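Local coordinates for protein putative secreted endoglycosylceramidase (Rhodococcus hoagii, PDB 6JYZ) that probably hydrolyses the glycosidic bond of galactosylceramide-type glycolipids, as a secreted endogalactosylceramidase of glycoside hydrolase family 5, at residues Q184-Y187 with V193-H196; V215-L220 with A246-A251; A233-G238 with R279-D284; R239-A244 with V260-S265; R312-A317 with A323-G328. One frame throughout, in Å; residues are numbered along the deposited sequence.

Contact 1 (Q184-Y187 with V193-H196); sequences QAFY and VQGH
Phe186 and Gln194 meet in a helix-to-helix contact on the outer layer of the (beta/alpha)8 barrel expected of a family 5 glycoside hydrolase. Helix 177-187 ends here and, after a bend of only five residues, helix 193-206 begins; the alpha carbons of Phe186 and Gln194 lie 5.3 Å apart. The case illustrates how a short linker brings the end of one helix against the start of the next, where Phe186 meets both Val193 and Gln194. Phe186 supplies a flat surface: with CG anti to the backbone N (chi1 169°), its ring swings out toward the second helix. The Gln194 aliphatic stem then lies over one face of that ring in a CH-pi contact, CG standing 4.2 Å from the centroid. The two side chains cross at roughly a right angle.

The ring takes part in more than this corner. Phe240 of helix 230-251 meets it edge-to-face, and within the same helix Tyr187 presents a ring face to Phe186 CD2. The Tyr187 hydroxyl bonds to Asn224 O, while Asp189 in the linker accepts a hydrogen bond from Gly195 N. Val193, the residue before Gln194, adds an apolar contact of its own, made at the root of the phenylalanine: Val193 CG2 lies 3.7 Å from Phe186 CA.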
# COMPACT_ATOMS: atom_id res chain seq x y z
N GLN A 184 -12.59 13.15 -13.44
CA GLN A 184 -12.36 14.51 -13.88
C GLN A 184 -13.25 15.47 -13.06
O GLN A 184 -12.81 16.57 -12.71
CB GLN A 184 -12.58 14.69 -15.38
CG GLN A 184 -12.05 16.05 -15.86
CD GLN A 184 -10.57 16.17 -15.56
OE1 GLN A 184 -9.79 15.21 -15.74
NE2 GLN A 184 -10.12 17.35 -15.14
N ALA A 185 -14.50 15.05 -12.75
CA ALA A 185 -15.37 15.88 -11.90
C ALA A 185 -14.71 16.11 -10.56
O ALA A 185 -14.73 17.23 -10.03
CB ALA A 185 -16.67 15.17 -11.72
N PHE A 186 -14.06 15.07 -10.00
CA PHE A 186 -13.32 15.23 -8.76
C PHE A 186 -12.17 16.20 -8.92
O PHE A 186 -11.99 17.13 -8.08
CB PHE A 186 -12.82 13.86 -8.32
CG PHE A 186 -11.83 13.85 -7.21
CD1 PHE A 186 -12.25 13.96 -5.87
CD2 PHE A 186 -10.49 13.76 -7.50
CE1 PHE A 186 -11.31 13.95 -4.85
CE2 PHE A 186 -9.53 13.79 -6.49
CZ PHE A 186 -9.94 13.87 -5.14
N TYR A 187 -11.32 16.06 -9.96
CA TYR A 187 -10.19 16.98 -10.07
C TYR A 187 -10.67 18.42 -10.27
O TYR A 187 -9.97 19.35 -9.80
CB TYR A 187 -9.26 16.55 -11.22
CG TYR A 187 -8.58 15.24 -10.96
CD1 TYR A 187 -7.81 15.04 -9.80
CD2 TYR A 187 -8.73 14.16 -11.85
CE1 TYR A 187 -7.20 13.81 -9.57
CE2 TYR A 187 -8.06 12.95 -11.67
CZ TYR A 187 -7.35 12.78 -10.48
OH TYR A 187 -6.74 11.56 -10.23
N VAL A 193 -16.82 18.14 -4.57
CA VAL A 193 -16.54 16.78 -4.10
C VAL A 193 -15.08 16.64 -3.68
O VAL A 193 -14.81 15.87 -2.74
CB VAL A 193 -16.89 15.68 -5.10
CG1 VAL A 193 -18.39 15.65 -5.37
CG2 VAL A 193 -16.12 15.79 -6.44
N GLN A 194 -14.14 17.34 -4.30
CA GLN A 194 -12.77 17.24 -3.84
C GLN A 194 -12.61 17.91 -2.48
O GLN A 194 -11.89 17.37 -1.61
CB GLN A 194 -11.81 17.83 -4.87
CG GLN A 194 -10.36 17.71 -4.46
CD GLN A 194 -9.37 18.32 -5.42
OE1 GLN A 194 -9.58 18.25 -6.72
NE2 GLN A 194 -8.28 18.78 -4.90
N GLY A 195 -13.26 19.05 -2.25
CA GLY A 195 -13.20 19.70 -0.91
C GLY A 195 -13.77 18.75 0.14
O GLY A 195 -13.24 18.74 1.27
N HIS A 196 -14.75 17.94 -0.20
CA HIS A 196 -15.23 16.93 0.75
C HIS A 196 -14.17 15.90 1.11
O HIS A 196 -14.03 15.55 2.26
CB HIS A 196 -16.46 16.22 0.21
CG HIS A 196 -17.71 16.99 0.40
ND1 HIS A 196 -18.35 17.84 -0.45
CD2 HIS A 196 -18.53 16.81 1.44
CE1 HIS A 196 -19.50 18.27 0.14
NE2 HIS A 196 -19.62 17.63 1.27

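Contact 2 (V215-L220 with A246-A251); sequences VGYDLL and AAIRQA
Tyr217, on the parallel barrel strand 214-218, faces Ile248 on helix 230-251 with their alpha carbons 9.2 Å apart, the usual stand-off of a strand and a helix whose side chains fill the layer between them. Just before Tyr217, Gly216 takes backbone angles (154°/-156°) at which a CB would jam against the preceding carbonyl oxygen.

The contact is wholly apolar and rests on three side chains, with Ile248 serving both partners through separate branches. Its CG2 methyl, anti to the backbone N, approaches the tyrosine ring obliquely and comes within 3.4 Å of Tyr217 CE2, a close approach for a methyl and an aromatic carbon. The other branch runs on through CG1 to CD1, which lies 3.6 Å from Leu219 CD2 and also skirts the ring at Tyr217 CD2. Tyr217 and Ile248 slide past each other in opposite directions, so the ring runs along the isoleucine and its hydroxyl continues beyond it to a hydrogen bond with Glu252 OE2. Replacing Tyr217 with an alanine is likely to leave Ile248 CG2 without its aromatic neighbour and Glu252 without the hydroxyl that meets its carboxylate.

Other elements close the same layer. Trp201 and Ala205 of helix 193-206 lie against Tyr217, Ala205 also touches Ile248, and Tyr241 and Ile245 of helix 230-251 press on Leu219. Across the strand Asp218 turns the other way, to a salt bridge with Arg83, while backbone hydrogen bonds tie the strand to its barrel neighbours 119-124 and 259-262.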
# COMPACT_ATOMS: atom_id res chain seq x y z
N VAL A 215 2.08 5.40 10.39
CA VAL A 215 3.17 5.95 9.60
C VAL A 215 2.78 7.30 9.02
O VAL A 215 3.49 8.26 9.05
CB VAL A 215 3.46 4.99 8.42
CG1 VAL A 215 4.61 5.56 7.54
CG2 VAL A 215 3.78 3.58 8.91
N GLY A 216 1.55 7.29 8.46
CA GLY A 216 1.05 8.43 7.73
C GLY A 216 0.01 7.97 6.73
O GLY A 216 -0.65 6.94 6.92
N TYR A 217 -0.11 8.83 5.70
CA TYR A 217 -1.37 8.89 4.96
C TYR A 217 -1.05 8.73 3.48
O TYR A 217 -0.33 9.59 2.93
CB TYR A 217 -2.00 10.27 5.15
CG TYR A 217 -1.94 10.79 6.56
CD1 TYR A 217 -2.64 10.19 7.57
CD2 TYR A 217 -1.12 11.88 6.81
CE1 TYR A 217 -2.53 10.72 8.91
CE2 TYR A 217 -1.00 12.41 8.07
CZ TYR A 217 -1.75 11.83 9.08
OH TYR A 217 -1.62 12.39 10.36
N ASP A 218 -1.56 7.69 2.84
CA ASP A 218 -1.44 7.49 1.39
C ASP A 218 -2.69 8.17 0.81
O ASP A 218 -3.81 7.65 0.91
CB ASP A 218 -1.29 5.99 1.09
CG ASP A 218 -0.96 5.64 -0.35
OD1 ASP A 218 -1.08 6.51 -1.27
OD2 ASP A 218 -0.63 4.47 -0.55
N LEU A 219 -2.46 9.37 0.25
CA LEU A 219 -3.55 10.31 0.04
C LEU A 219 -4.65 9.84 -0.88
O LEU A 219 -5.82 10.09 -0.63
CB LEU A 219 -2.98 11.63 -0.47
CG LEU A 219 -2.01 12.30 0.49
CD1 LEU A 219 -1.45 13.59 -0.18
CD2 LEU A 219 -2.70 12.66 1.81
N LEU A 220 -4.27 9.13 -1.96
CA LEU A 220 -5.29 8.49 -2.79
C LEU A 220 -4.62 7.37 -3.56
O LEU A 220 -3.58 7.62 -4.25
CB LEU A 220 -5.92 9.49 -3.76
CG LEU A 220 -7.06 8.96 -4.63
CD1 LEU A 220 -8.21 8.44 -3.78
CD2 LEU A 220 -7.52 10.04 -5.57
N ALA A 246 -2.25 20.41 3.15
CA ALA A 246 -2.44 21.60 4.01
C ALA A 246 -3.54 21.30 5.01
O ALA A 246 -3.43 21.71 6.18
CB ALA A 246 -2.84 22.79 3.13
N ALA A 247 -4.61 20.63 4.64
CA ALA A 247 -5.71 20.36 5.55
C ALA A 247 -5.26 19.40 6.62
O ALA A 247 -5.62 19.57 7.81
CB ALA A 247 -6.89 19.83 4.78
N ILE A 248 -4.49 18.37 6.27
CA ILE A 248 -4.00 17.39 7.24
C ILE A 248 -3.05 18.10 8.20
O ILE A 248 -3.14 17.83 9.42
CB ILE A 248 -3.28 16.26 6.46
CG1 ILE A 248 -4.37 15.37 5.83
CG2 ILE A 248 -2.40 15.44 7.40
CD1 ILE A 248 -3.79 14.35 4.76
N ARG A 249 -2.15 18.93 7.73
CA ARG A 249 -1.16 19.51 8.66
C ARG A 249 -1.90 20.41 9.64
O ARG A 249 -1.51 20.44 10.84
CB ARG A 249 -0.15 20.33 7.85
CG ARG A 249 0.80 19.45 7.03
CD ARG A 249 1.74 18.67 7.94
NE ARG A 249 2.69 17.80 7.18
CZ ARG A 249 2.80 16.48 7.30
NH1 ARG A 249 2.05 15.78 8.13
NH2 ARG A 249 3.74 15.88 6.57
N GLN A 250 -2.95 21.11 9.25
CA GLN A 250 -3.72 21.89 10.22
C GLN A 250 -4.42 20.97 11.21
O GLN A 250 -4.45 21.26 12.42
CB GLN A 250 -4.71 22.77 9.45
CG GLN A 250 -5.60 23.64 10.35
CD GLN A 250 -4.79 24.62 11.14
OE1 GLN A 250 -3.91 25.31 10.61
NE2 GLN A 250 -5.08 24.67 12.44
N ALA A 251 -4.98 19.88 10.76
CA ALA A 251 -5.74 18.99 11.61
C ALA A 251 -4.82 18.28 12.59
O ALA A 251 -5.30 17.73 13.61
CB ALA A 251 -6.48 17.97 10.76

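Contact 3 (A233-G238 with R279-D284); sequences AADQIG and RHYLAD
Tyr281 makes one hydrogen bond and one broad ring contact with helix 230-251, and between them these account for nearly everything that joins segment 233-238 to segment 279-284. The first is polar. Tyr281 OH donates to Asp235 OD1 over 2.7 Å, meeting the oxygen on its syn side but 30° out of the carboxylate plane. Asp235 reaches the hydroxyl because its CG is anti to the backbone N (chi1 -160°), which carries the carboxylate out to the edge of the ring; the two planes stand 75° apart.

The second kind is van der Waals packing of ring on backbone. One face of Tyr281 lies over Gly238, whose carbonyl carbon sits 3.5 Å above the ring plane, toward the rim, and Gly238 O comes within 3.3 Å of Tyr281 CB. Such closeness depends on glycine: a CB at this position would fall 2.6 Å from Tyr281 CD2. On the opposite face lies the imidazole of His280, with NE2 3.3 Å above the Tyr281 plane, toward the rim, so the ring sits between helix backbone and its own neighbour in sequence.

A few residues on, Ala283 is the centre of an inverse gamma turn, and beyond it Asp284 forms a salt bridge with Arg249, a second tie between this loop and helix 230-251. Arg239 makes a weak, long ion pair with Asp235.

Chemically, the contact pairs a neutral donor with a carboxylate. The bond probably favours the ionised form of Asp235, and together with the two covered faces it is likely to limit the turning of the Tyr281 ring.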
# COMPACT_ATOMS: atom_id res chain seq x y z
N ALA A 233 -2.71 15.33 -16.11
CA ALA A 233 -3.14 14.47 -15.01
C ALA A 233 -2.21 14.62 -13.81
O ALA A 233 -2.71 14.77 -12.67
CB ALA A 233 -3.24 13.02 -15.38
N ALA A 234 -0.90 14.53 -14.04
CA ALA A 234 0.01 14.64 -12.93
C ALA A 234 -0.18 15.98 -12.24
O ALA A 234 -0.07 16.08 -11.01
CB ALA A 234 1.45 14.52 -13.44
N ASP A 235 -0.44 17.06 -13.00
CA ASP A 235 -0.63 18.36 -12.37
C ASP A 235 -1.90 18.34 -11.50
O ASP A 235 -1.87 18.86 -10.37
CB ASP A 235 -0.70 19.47 -13.43
CG ASP A 235 -0.39 20.82 -12.76
OD1 ASP A 235 -1.21 21.37 -12.20
OD2 ASP A 235 0.83 21.17 -12.79
N GLN A 236 -3.03 17.87 -12.00
CA GLN A 236 -4.25 17.93 -11.20
C GLN A 236 -4.19 16.97 -10.00
O GLN A 236 -4.78 17.29 -8.95
CB GLN A 236 -5.50 17.76 -12.07
CG GLN A 236 -5.69 16.37 -12.67
CD GLN A 236 -6.78 16.36 -13.73
OE1 GLN A 236 -7.41 17.36 -14.02
NE2 GLN A 236 -7.03 15.20 -14.31
N ILE A 237 -3.47 15.87 -10.13
CA ILE A 237 -3.24 14.98 -8.99
C ILE A 237 -2.40 15.72 -7.94
O ILE A 237 -2.76 15.74 -6.75
CB ILE A 237 -2.57 13.69 -9.48
CG1 ILE A 237 -3.59 12.86 -10.27
CG2 ILE A 237 -2.01 12.89 -8.28
CD1 ILE A 237 -2.93 11.76 -11.14
N GLY A 238 -1.33 16.41 -8.35
CA GLY A 238 -0.52 17.15 -7.39
C GLY A 238 -1.31 18.27 -6.75
O GLY A 238 -1.12 18.54 -5.53
N ARG A 279 6.84 18.89 -8.27
CA ARG A 279 7.47 18.99 -6.95
C ARG A 279 6.90 20.09 -6.11
O ARG A 279 6.83 19.91 -4.86
CB ARG A 279 8.94 19.47 -7.09
CG ARG A 279 9.83 18.40 -7.65
CD ARG A 279 11.31 18.76 -7.45
NE ARG A 279 12.00 19.86 -8.10
CZ ARG A 279 13.32 19.79 -8.28
NH1 ARG A 279 13.99 18.73 -7.83
NH2 ARG A 279 13.98 20.76 -8.89
N HIS A 280 6.54 21.24 -6.66
CA HIS A 280 6.10 22.33 -5.83
C HIS A 280 4.83 21.95 -5.06
O HIS A 280 4.57 22.50 -3.98
CB HIS A 280 5.88 23.61 -6.63
CG HIS A 280 4.62 23.66 -7.46
ND1 HIS A 280 4.43 23.14 -8.75
CD2 HIS A 280 3.47 24.22 -7.10
CE1 HIS A 280 3.19 23.48 -9.11
NE2 HIS A 280 2.59 24.05 -8.13
N TYR A 281 4.01 21.03 -5.55
CA TYR A 281 2.82 20.60 -4.83
C TYR A 281 3.14 19.73 -3.61
O TYR A 281 2.24 19.56 -2.78
CB TYR A 281 1.94 19.80 -5.78
CG TYR A 281 1.26 20.58 -6.88
CD1 TYR A 281 0.45 21.67 -6.60
CD2 TYR A 281 1.44 20.19 -8.21
CE1 TYR A 281 -0.25 22.35 -7.61
CE2 TYR A 281 0.73 20.82 -9.23
CZ TYR A 281 -0.11 21.86 -8.89
OH TYR A 281 -0.85 22.55 -9.85
N LEU A 282 4.33 19.12 -3.57
CA LEU A 282 4.77 18.15 -2.57
C LEU A 282 5.92 18.73 -1.76
O LEU A 282 6.71 17.95 -1.25
CB LEU A 282 5.15 16.84 -3.24
CG LEU A 282 4.05 15.88 -3.74
CD1 LEU A 282 2.98 15.57 -2.71
CD2 LEU A 282 3.53 16.22 -5.10
N ALA A 283 6.00 20.03 -1.56
CA ALA A 283 7.13 20.66 -0.87
C ALA A 283 6.90 20.61 0.64
O ALA A 283 6.72 21.61 1.31
CB ALA A 283 7.22 22.11 -1.34
N ASP A 284 6.80 19.44 1.22
CA ASP A 284 6.71 19.20 2.66
C ASP A 284 7.79 18.18 2.91
O ASP A 284 7.97 17.22 2.14
CB ASP A 284 5.30 18.62 2.97
CG ASP A 284 5.09 18.21 4.42
OD1 ASP A 284 5.77 17.29 4.93
OD2 ASP A 284 4.26 18.87 5.09

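Contact 4 (R239-A244 with V260-S265); sequences RFYQRA and VIFEPS
Tyr241 leaves helix 230-251 and reaches across to the end of strand 259-262, where Phe262 and Glu263 receive it. Its CB sets the ring off toward the strand, CG lying anti to the carbonyl carbon. Along one side of the ring, CD2 comes within 3.9 Å of Phe262 CB, and CE2 is nearer still, 3.7 Å from the same atom; that methylene lies over one ring face in a CH-pi contact, 4.0 Å from the centroid. Phe262 can offer its CB this way because its own ring turns aside, with CG between backbone N and carbonyl carbon (chi1 73°), so the two side chains cross at about a right angle. At the tip, Tyr241 OH donates to Glu263 O over 2.7 Å, approaching at 121° to the C=O bond and tilted 16° from the carbonyl plane. That oxygen lies at the ring's edge, in its plane. A phenylalanine in place of Tyr241 would probably keep the face contact but leave Glu263 O without this donor.

The Glu263 side chain extends away from the tyrosine, accepting a hydrogen bond from Glu222 N and forming a salt bridge with Arg83. A helix tyrosine thus hydrogen-bonds to the main chain just past the end of the strand, a typical helix-on-strand joint of the (beta/alpha)8 barrel, whose catalytic face in this family lies at these C-terminal strand ends.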
# COMPACT_ATOMS: atom_id res chain seq x y z
N ARG A 239 -2.19 18.95 -7.48
CA ARG A 239 -2.98 20.04 -6.89
C ARG A 239 -3.87 19.49 -5.78
O ARG A 239 -3.99 20.13 -4.71
CB ARG A 239 -3.85 20.67 -7.96
CG ARG A 239 -4.47 21.98 -7.53
CD ARG A 239 -5.44 22.53 -8.60
NE ARG A 239 -4.76 22.81 -9.87
CZ ARG A 239 -4.17 23.97 -10.17
NH1 ARG A 239 -4.07 24.93 -9.26
NH2 ARG A 239 -3.60 24.13 -11.35
N PHE A 240 -4.44 18.32 -5.94
CA PHE A 240 -5.20 17.67 -4.91
C PHE A 240 -4.27 17.32 -3.73
O PHE A 240 -4.63 17.60 -2.55
CB PHE A 240 -5.88 16.41 -5.43
CG PHE A 240 -6.27 15.45 -4.33
CD1 PHE A 240 -7.23 15.83 -3.37
CD2 PHE A 240 -5.67 14.22 -4.19
CE1 PHE A 240 -7.62 14.95 -2.32
CE2 PHE A 240 -6.01 13.38 -3.14
CZ PHE A 240 -6.96 13.72 -2.21
N TYR A 241 -3.12 16.75 -3.96
CA TYR A 241 -2.25 16.42 -2.85
C TYR A 241 -1.91 17.67 -2.05
O TYR A 241 -1.89 17.60 -0.80
CB TYR A 241 -0.95 15.78 -3.33
CG TYR A 241 -1.07 14.42 -3.98
CD1 TYR A 241 -2.08 13.54 -3.68
CD2 TYR A 241 -0.11 14.01 -4.89
CE1 TYR A 241 -2.17 12.29 -4.30
CE2 TYR A 241 -0.12 12.76 -5.48
CZ TYR A 241 -1.13 11.90 -5.16
OH TYR A 241 -1.22 10.64 -5.69
N GLN A 242 -1.63 18.79 -2.71
CA GLN A 242 -1.27 20.01 -1.97
C GLN A 242 -2.43 20.42 -1.09
O GLN A 242 -2.20 20.81 0.09
CB GLN A 242 -0.89 21.06 -3.00
CG GLN A 242 -0.54 22.40 -2.30
CD GLN A 242 -0.12 23.41 -3.35
OE1 GLN A 242 -0.93 23.76 -4.20
NE2 GLN A 242 1.12 23.82 -3.24
N ARG A 243 -3.65 20.39 -1.58
CA ARG A 243 -4.81 20.75 -0.75
C ARG A 243 -4.96 19.78 0.41
O ARG A 243 -5.21 20.23 1.55
CB ARG A 243 -6.08 20.71 -1.60
CG ARG A 243 -6.25 21.86 -2.56
CD ARG A 243 -7.61 21.75 -3.26
NE ARG A 243 -8.78 21.94 -2.36
CZ ARG A 243 -10.14 21.99 -2.73
NH1 ARG A 243 -10.47 21.73 -3.97
NH2 ARG A 243 -11.11 22.30 -1.87
N ALA A 244 -4.81 18.48 0.19
CA ALA A 244 -4.99 17.52 1.27
C ALA A 244 -3.89 17.68 2.30
O ALA A 244 -4.20 17.64 3.51
CB ALA A 244 -4.93 16.12 0.69
N VAL A 260 3.56 11.75 4.59
CA VAL A 260 2.56 11.88 3.51
C VAL A 260 3.05 10.99 2.39
O VAL A 260 4.10 11.30 1.80
CB VAL A 260 2.41 13.32 3.10
CG1 VAL A 260 1.62 13.32 1.78
CG2 VAL A 260 1.60 14.04 4.20
N ILE A 261 2.30 9.94 2.08
CA ILE A 261 2.69 9.00 1.04
C ILE A 261 1.85 9.39 -0.18
O ILE A 261 0.62 9.47 -0.12
CB ILE A 261 2.36 7.59 1.55
CG1 ILE A 261 3.35 7.28 2.69
CG2 ILE A 261 2.47 6.56 0.45
CD1 ILE A 261 2.92 6.07 3.56
N PHE A 262 2.54 9.70 -1.28
CA PHE A 262 1.84 10.19 -2.47
C PHE A 262 2.28 9.36 -3.66
O PHE A 262 3.40 8.85 -3.73
CB PHE A 262 2.09 11.68 -2.71
CG PHE A 262 3.47 11.98 -3.21
CD1 PHE A 262 4.57 12.11 -2.36
CD2 PHE A 262 3.72 12.15 -4.58
CE1 PHE A 262 5.84 12.32 -2.88
CE2 PHE A 262 4.98 12.37 -5.07
CZ PHE A 262 6.06 12.46 -4.22
N GLU A 263 1.34 9.28 -4.63
CA GLU A 263 1.51 8.34 -5.74
C GLU A 263 1.57 9.08 -7.07
O GLU A 263 0.89 10.11 -7.25
CB GLU A 263 0.36 7.34 -5.77
CG GLU A 263 0.36 6.47 -4.49
CD GLU A 263 -0.75 5.48 -4.54
OE1 GLU A 263 -1.05 4.91 -5.59
OE2 GLU A 263 -1.40 5.23 -3.45
N PRO A 264 2.19 8.53 -8.10
CA PRO A 264 1.91 8.99 -9.47
C PRO A 264 0.53 8.46 -9.84
O PRO A 264 -0.13 7.72 -9.10
CB PRO A 264 3.02 8.21 -10.24
CG PRO A 264 3.09 6.88 -9.53
CD PRO A 264 2.94 7.25 -8.05
N SER A 265 0.06 8.81 -11.03
CA SER A 265 -1.20 8.30 -11.53
C SER A 265 -1.13 6.78 -11.65
O SER A 265 -0.05 6.14 -11.68
CB SER A 265 -1.66 8.89 -12.85
OG SER A 265 -1.20 8.10 -13.97

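Contact 5 (R312-A317 with A323-G328); sequences RIAVAA and APLWTG
Leu325 projects toward helix 307-321 with CG anti to its own backbone nitrogen (chi1 173°), and a second torsion of 64° then spreads its two methyls against Ala314 and Val315. Val315 contributes the matching branch: its CG2 is anti to the carbonyl carbon, which puts it within reach of Leu325 CD2.

CD2 of the leucine does most of the touching. It lies 3.8 Å from Ala314 CB and at the same 3.8 Å from Val315 CG2, as a methyl set between two successive helix residues. The second methyl, CD1, meets Ala314 among the helix residues 312-317, 4.0 Å from its CB. Val315 and Leu325 cross at about a right angle, their alpha carbons 6.5 Å apart. The smallness of Ala314 is consistent with the close approach of the leucine's branched end to the helix.

Only five residues separate the two segments: the helix runs on to residue 321 and a short loop leads back to strand 326-330, a helix-to-strand connection of the barrel. Trp268 and Leu293 also touch Ala314, Pro291 lies against Leu325, and His353 of helix 336-353 reaches Val315 at the margin. The next residues are gripped by polar bonds instead: Trp326 NE1 bonds to Leu42 O, and the Thr327 backbone pairs with Gly356 and Ala358 of the adjoining strand region.

The contrast makes the general point. Across this pair of segments the interaction is purely aliphatic, without charge or directional bond, so it depends on the fit of the leucine methyls against Ala314 and Val315.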
# COMPACT_ATOMS: atom_id res chain seq x y z
N ARG A 312 15.08 1.23 -10.71
CA ARG A 312 15.96 2.36 -11.01
C ARG A 312 15.16 3.61 -11.39
O ARG A 312 15.49 4.70 -10.96
CB ARG A 312 16.97 2.03 -12.16
CG ARG A 312 18.01 1.02 -11.62
CD ARG A 312 19.01 0.74 -12.78
NE ARG A 312 19.87 -0.37 -12.34
CZ ARG A 312 19.76 -1.65 -12.68
NH1 ARG A 312 18.87 -2.07 -13.58
NH2 ARG A 312 20.65 -2.51 -12.16
N ILE A 313 14.08 3.42 -12.16
CA ILE A 313 13.24 4.56 -12.54
C ILE A 313 12.59 5.17 -11.31
O ILE A 313 12.58 6.37 -11.11
CB ILE A 313 12.19 4.07 -13.54
CG1 ILE A 313 12.86 3.63 -14.86
CG2 ILE A 313 11.19 5.19 -13.80
CD1 ILE A 313 11.94 2.84 -15.80
N ALA A 314 12.04 4.30 -10.43
CA ALA A 314 11.38 4.79 -9.23
C ALA A 314 12.34 5.50 -8.28
O ALA A 314 12.00 6.49 -7.66
CB ALA A 314 10.69 3.63 -8.53
N VAL A 315 13.56 4.94 -8.15
CA VAL A 315 14.57 5.53 -7.28
C VAL A 315 14.99 6.91 -7.83
O VAL A 315 15.14 7.87 -7.07
CB VAL A 315 15.79 4.57 -7.19
CG1 VAL A 315 17.04 5.25 -6.60
CG2 VAL A 315 15.45 3.35 -6.37
N ALA A 316 15.14 7.02 -9.16
CA ALA A 316 15.49 8.32 -9.72
C ALA A 316 14.38 9.34 -9.52
O ALA A 316 14.62 10.51 -9.23
CB ALA A 316 15.81 8.19 -11.21
N ALA A 317 13.13 8.91 -9.66
CA ALA A 317 11.97 9.81 -9.43
C ALA A 317 11.95 10.27 -7.97
O ALA A 317 11.78 11.44 -7.67
CB ALA A 317 10.69 9.09 -9.81
N ALA A 323 12.93 12.62 -1.74
CA ALA A 323 12.05 11.92 -0.80
C ALA A 323 12.43 10.45 -0.73
O ALA A 323 12.90 9.87 -1.71
CB ALA A 323 10.63 12.02 -1.30
N PRO A 324 12.06 9.73 0.35
CA PRO A 324 12.18 8.28 0.30
C PRO A 324 11.23 7.66 -0.71
O PRO A 324 10.19 8.24 -1.05
CB PRO A 324 11.71 7.86 1.73
CG PRO A 324 11.91 9.12 2.58
CD PRO A 324 11.57 10.29 1.62
N LEU A 325 11.61 6.48 -1.15
CA LEU A 325 10.79 5.59 -1.96
C LEU A 325 10.22 4.50 -1.08
O LEU A 325 10.97 3.83 -0.37
CB LEU A 325 11.64 4.99 -3.07
CG LEU A 325 10.97 3.91 -3.91
CD1 LEU A 325 9.78 4.47 -4.69
CD2 LEU A 325 11.98 3.35 -4.94
N TRP A 326 8.92 4.30 -1.12
CA TRP A 326 8.28 3.18 -0.38
C TRP A 326 7.16 2.70 -1.28
O TRP A 326 6.28 3.52 -1.57
CB TRP A 326 7.71 3.68 0.95
CG TRP A 326 7.02 2.60 1.72
CD1 TRP A 326 7.63 1.66 2.50
CD2 TRP A 326 5.62 2.29 1.75
NE1 TRP A 326 6.70 0.80 3.01
CE2 TRP A 326 5.45 1.18 2.60
CE3 TRP A 326 4.48 2.90 1.22
CZ2 TRP A 326 4.20 0.63 2.85
CZ3 TRP A 326 3.23 2.39 1.46
CH2 TRP A 326 3.09 1.24 2.26
N THR A 327 7.21 1.47 -1.79
CA THR A 327 6.22 1.09 -2.83
C THR A 327 4.99 0.49 -2.18
O THR A 327 5.03 -0.58 -1.56
CB THR A 327 6.86 0.15 -3.86
OG1 THR A 327 5.82 -0.15 -4.81
CG2 THR A 327 7.45 -1.14 -3.32
N GLY A 328 3.84 1.12 -2.37
CA GLY A 328 2.64 0.72 -1.65
C GLY A 328 2.00 -0.54 -2.20
O GLY A 328 1.14 -1.10 -1.49

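How the contacts relate
From the N terminus, contact 1 comes first and closes the five-residue bend between helices 177-187 and 193-206. The chain then enters strand 214-218, which contact 2 ties to the C-terminal end of helix 230-251. Before that loop closes, contacts 3 and 4 open from earlier turns of the same helix, so contact 2 crosses both; contact 4, reaching strand 259-262, lies wholly within the longer loop that contact 3 closes at 279-284. Helix 230-251 is therefore shared by three contacts, and through the rings of Phe186 and Phe240 contact 1 packs against it too. Contact 5 follows separately, joining helix 307-321 to strand 326-330, with Ile261 and Trp326 touching inside the barrel.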